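PDB 3QI7: putative transcriptional regulator from Clostridium difficile, which is of unknown function but has a periplasmic-binding-protein-like fold, consistent with recognition of a small ligand and perhaps a part in gene regulation. Local coordinates for residues D226-D237 and Y249-P257. Residues are numbered along the deposited sequence; the frame is centred on the assembly and turned at random.
Sequences DINVFGVNEYMD and YIVAEQSNP
The carboxylate of Asp237 grips Ser255 with both oxygens: OD2 takes the hydroxyl OG of Ser255 at 2.6 Å, and OD1 the backbone N of the same residue at 2.9 Å. This clasp lies in a periplasmic-binding-protein-like fold, where the loop 249-257, which follows helix 234-247, runs back along strand 228-231 at the edge of a parallel three-stranded sheet. Both donors come from the syn side, 20–24° out of the carboxylate plane. One water donates to OD1 and links it to Gly231 N and Glu253 O; a second donates to OD2 and accepts from Gln254 NE2, while Gln254 OE1 accepts from Ser258 N. Asn228 and Ile250 form a single parallel bridge, with Ile250 N bonded to Ile227 O and Val229 N to Ile250 O. Asn228, its CG trans to the backbone N (chi1 -172°), extends OD1 to Ala252 N at 2.7 Å, in the carbonyl plane, while its ND2 donates to a water also held by Val229 O and Glu253 N. Val229 CG2 makes a CH-pi contact over one face of the Tyr249 ring, offset toward the rim, 4.0 Å from the centroid. Farther along, the edge of the Phe230 ring meets a backbone carbonyl in its plane, CD1 lying 3.4 Å from Glu253 O.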
loop_
_atom_site.group_PDB
_atom_site.type_symbol
_atom_site.label_atom_id
_atom_site.label_comp_id
_atom_site.label_asym_id
_atom_site.label_seq_id
_atom_site.Cartn_x
_atom_site.Cartn_y
_atom_site.Cartn_z
ATOM N N ASP A 226 -16.114 -9.767 -21.164
ATOM C CA ASP A 226 -15.394 -10.487 -20.105
ATOM C C ASP A 226 -13.891 -10.411 -20.303
ATOM O O ASP A 226 -13.214 -11.417 -20.588
ATOM C CB ASP A 226 -15.841 -11.937 -19.969
ATOM C CG ASP A 226 -17.304 -12.071 -19.549
ATOM O OD1 ASP A 226 -17.853 -11.158 -18.916
ATOM O OD2 ASP A 226 -17.896 -13.117 -19.856
ATOM N N ILE A 227 -13.382 -9.198 -20.121
ATOM C CA ILE A 227 -11.943 -8.929 -20.116
ATOM C C ILE A 227 -11.637 -8.122 -18.880
ATOM O O ILE A 227 -12.507 -7.412 -18.372
ATOM C CB ILE A 227 -11.501 -8.157 -21.393
ATOM C CG1 ILE A 227 -12.135 -6.743 -21.465
ATOM C CG2 ILE A 227 -11.872 -8.995 -22.637
ATOM C CD1 ILE A 227 -11.901 -5.947 -22.791
ATOM N N ASN A 228 -10.406 -8.238 -18.390
ATOM C CA ASN A 228 -9.911 -7.368 -17.324
ATOM C C ASN A 228 -9.135 -6.200 -17.888
ATOM O O ASN A 228 -8.244 -6.383 -18.733
ATOM C CB ASN A 228 -9.009 -8.115 -16.340
ATOM C CG ASN A 228 -8.650 -7.266 -15.125
ATOM O OD1 ASN A 228 -9.521 -6.970 -14.330
ATOM N ND2 ASN A 228 -7.390 -6.814 -15.024
ATOM N N VAL A 229 -9.435 -4.992 -17.397
ATOM C CA VAL A 229 -8.712 -3.812 -17.858
ATOM C C VAL A 229 -7.919 -3.236 -16.674
ATOM O O VAL A 229 -8.434 -3.076 -15.560
ATOM C CB VAL A 229 -9.663 -2.764 -18.475
ATOM C CG1 VAL A 229 -8.895 -1.442 -18.850
ATOM C CG2 VAL A 229 -10.408 -3.335 -19.688
ATOM N N PHE A 230 -6.655 -2.915 -16.922
ATOM C CA PHE A 230 -5.785 -2.435 -15.866
ATOM C C PHE A 230 -4.951 -1.272 -16.328
ATOM O O PHE A 230 -4.363 -1.339 -17.410
ATOM C CB PHE A 230 -4.841 -3.557 -15.475
ATOM C CG PHE A 230 -3.840 -3.179 -14.409
ATOM C CD1 PHE A 230 -4.241 -3.021 -13.087
ATOM C CD2 PHE A 230 -2.502 -3.026 -14.716
ATOM C CE1 PHE A 230 -3.328 -2.729 -12.080
ATOM C CE2 PHE A 230 -1.590 -2.690 -13.718
ATOM C CZ PHE A 230 -2.007 -2.540 -12.398
ATOM N N GLY A 231 -4.839 -0.254 -15.471
ATOM C CA GLY A 231 -3.948 0.895 -15.713
ATOM C C GLY A 231 -3.014 1.140 -14.540
ATOM O O GLY A 231 -3.138 0.508 -13.459
ATOM N N VAL A 232 -2.085 2.076 -14.730
ATOM C CA VAL A 232 -0.925 2.165 -13.844
ATOM C C VAL A 232 -0.878 3.407 -12.968
ATOM O O VAL A 232 0.054 3.549 -12.182
ATOM C CB VAL A 232 0.411 1.944 -14.615
ATOM C CG1 VAL A 232 0.396 0.622 -15.396
ATOM C CG2 VAL A 232 0.733 3.134 -15.540
ATOM N N ASN A 233 -1.915 4.257 -13.049
ATOM C CA ASN A 233 -2.062 5.407 -12.145
ATOM C C ASN A 233 -3.552 5.761 -11.915
ATOM O O ASN A 233 -4.463 5.220 -12.582
ATOM C CB ASN A 233 -1.270 6.633 -12.659
ATOM C CG ASN A 233 -1.641 7.011 -14.089
ATOM O OD1 ASN A 233 -2.819 7.250 -14.393
ATOM N ND2 ASN A 233 -0.642 7.036 -14.988
ATOM N N GLU A 234 -3.778 6.663 -10.971
ATOM C CA GLU A 234 -5.120 6.943 -10.507
ATOM C C GLU A 234 -5.928 7.606 -11.611
ATOM O O GLU A 234 -7.149 7.445 -11.672
ATOM C CB GLU A 234 -5.082 7.862 -9.289
ATOM C CG GLU A 234 -4.476 7.245 -8.052
ATOM C CD GLU A 234 -4.389 8.233 -6.885
ATOM O OE1 GLU A 234 -4.616 9.452 -7.097
ATOM O OE2 GLU A 234 -4.120 7.778 -5.754
ATOM N N TYR A 235 -5.258 8.375 -12.463
ATOM C CA TYR A 235 -5.954 9.065 -13.562
ATOM C C TYR A 235 -6.509 8.008 -14.541
ATOM O O TYR A 235 -7.676 8.067 -14.932
ATOM C CB TYR A 235 -5.038 10.068 -14.278
ATOM C CG TYR A 235 -5.779 10.890 -15.320
ATOM C CD1 TYR A 235 -6.491 12.030 -14.956
ATOM C CD2 TYR A 235 -5.817 10.495 -16.642
ATOM C CE1 TYR A 235 -7.212 12.772 -15.902
ATOM C CE2 TYR A 235 -6.536 11.228 -17.590
ATOM C CZ TYR A 235 -7.230 12.363 -17.209
ATOM O OH TYR A 235 -7.931 13.079 -18.155
HETATM N N MSE A 236 -5.687 7.015 -14.881
HETATM C CA MSE A 236 -6.146 5.878 -15.697
HETATM C C MSE A 236 -7.242 5.103 -14.995
HETATM O O MSE A 236 -8.220 4.701 -15.664
HETATM C CB MSE A 236 -4.991 4.908 -16.051
HETATM C CG MSE A 236 -3.959 5.518 -16.915
HETATM SE SE MSE A 236 -2.909 4.148 -17.729
HETATM C CE MSE A 236 -1.435 5.242 -18.342
ATOM N N ASP A 237 -7.095 4.893 -13.669
ATOM C CA ASP A 237 -8.072 4.133 -12.899
ATOM C C ASP A 237 -9.452 4.789 -13.028
ATOM O O ASP A 237 -10.474 4.108 -13.184
ATOM C CB ASP A 237 -7.738 4.079 -11.404
ATOM C CG ASP A 237 -6.540 3.191 -11.088
ATOM O OD1 ASP A 237 -6.288 2.215 -11.844
ATOM O OD2 ASP A 237 -5.882 3.505 -10.080
ATOM N N TYR A 249 -17.272 -4.534 -18.082
ATOM C CA TYR A 249 -16.137 -5.422 -18.109
ATOM C C TYR A 249 -15.619 -5.626 -16.694
ATOM O O TYR A 249 -16.309 -5.271 -15.734
ATOM C CB TYR A 249 -15.059 -4.910 -19.100
ATOM C CG TYR A 249 -14.599 -3.473 -18.965
ATOM C CD1 TYR A 249 -13.731 -3.082 -17.960
ATOM C CD2 TYR A 249 -14.991 -2.516 -19.894
ATOM C CE1 TYR A 249 -13.247 -1.755 -17.875
ATOM C CE2 TYR A 249 -14.544 -1.190 -19.806
ATOM C CZ TYR A 249 -13.689 -0.811 -18.809
ATOM O OH TYR A 249 -13.265 0.495 -18.768
ATOM N N ILE A 250 -14.450 -6.234 -16.562
ATOM C CA ILE A 250 -13.864 -6.508 -15.256
ATOM C C ILE A 250 -12.712 -5.545 -14.938
ATOM O O ILE A 250 -11.888 -5.234 -15.807
ATOM C CB ILE A 250 -13.323 -7.966 -15.169
ATOM C CG1 ILE A 250 -14.438 -8.986 -15.397
ATOM C CG2 ILE A 250 -12.668 -8.235 -13.853
ATOM C CD1 ILE A 250 -13.928 -10.299 -16.055
ATOM N N VAL A 251 -12.679 -5.064 -13.702
ATOM C CA VAL A 251 -11.528 -4.322 -13.170
ATOM C C VAL A 251 -11.125 -4.970 -11.845
ATOM O O VAL A 251 -11.567 -4.585 -10.747
ATOM C CB VAL A 251 -11.812 -2.811 -13.014
ATOM C CG1 VAL A 251 -10.529 -2.070 -12.638
ATOM C CG2 VAL A 251 -12.455 -2.269 -14.317
ATOM N N ALA A 252 -10.245 -5.960 -11.956
ATOM C CA ALA A 252 -9.877 -6.773 -10.785
ATOM C C ALA A 252 -9.214 -5.891 -9.715
ATOM O O ALA A 252 -9.464 -6.070 -8.516
ATOM C CB ALA A 252 -8.957 -7.906 -11.207
ATOM N N GLU A 253 -8.375 -4.948 -10.161
ATOM C CA GLU A 253 -7.678 -3.996 -9.284
ATOM C C GLU A 253 -7.363 -2.628 -9.922
ATOM O O GLU A 253 -6.989 -2.528 -11.090
ATOM C CB GLU A 253 -6.326 -4.609 -8.793
ATOM C CG GLU A 253 -6.453 -5.921 -8.054
ATOM C CD GLU A 253 -5.120 -6.440 -7.531
ATOM O OE1 GLU A 253 -4.092 -6.001 -8.052
ATOM O OE2 GLU A 253 -5.103 -7.302 -6.621
ATOM N N GLN A 254 -7.426 -1.570 -9.113
ATOM C CA GLN A 254 -6.811 -0.284 -9.457
ATOM C C GLN A 254 -5.279 -0.468 -9.524
ATOM O O GLN A 254 -4.731 -1.431 -8.971
ATOM C CB GLN A 254 -7.096 0.741 -8.376
ATOM C CG GLN A 254 -8.602 1.091 -8.166
ATOM C CD GLN A 254 -8.926 1.402 -6.723
ATOM O OE1 GLN A 254 -9.056 0.494 -5.896
ATOM N NE2 GLN A 254 -9.019 2.693 -6.398
ATOM N N SER A 255 -4.611 0.497 -10.144
ATOM C CA SER A 255 -3.157 0.623 -10.110
ATOM C C SER A 255 -2.610 0.245 -8.731
ATOM O O SER A 255 -1.698 -0.586 -8.605
ATOM C CB SER A 255 -2.755 2.047 -10.529
ATOM O OG SER A 255 -3.368 3.067 -9.759
ATOM N N ASN A 256 -3.184 0.858 -7.707
ATOM C CA ASN A 256 -2.990 0.452 -6.323
ATOM C C ASN A 256 -4.354 0.392 -5.644
ATOM O O ASN A 256 -5.004 1.411 -5.547
ATOM C CB ASN A 256 -2.098 1.440 -5.598
ATOM C CG ASN A 256 -0.659 1.308 -6.022
ATOM O OD1 ASN A 256 0.009 0.334 -5.678
ATOM N ND2 ASN A 256 -0.207 2.237 -6.845
ATOM N N PRO A 257 -4.793 -0.804 -5.204
ATOM C CA PRO A 257 -6.122 -0.912 -4.585
ATOM C C PRO A 257 -6.339 0.038 -3.408
ATOM O O PRO A 257 -5.513 0.119 -2.508
ATOM C CB PRO A 257 -6.174 -2.359 -4.113
ATOM C CG PRO A 257 -5.286 -3.095 -5.096
ATOM C CD PRO A 257 -4.139 -2.122 -5.314
HETATM O O HOH W 1 -7.616 -4.353 -13.251
HETATM O O HOH W 2 -6.708 -0.294 -13.147
HETATM O O HOH W 3 -7.232 4.734 -7.994
#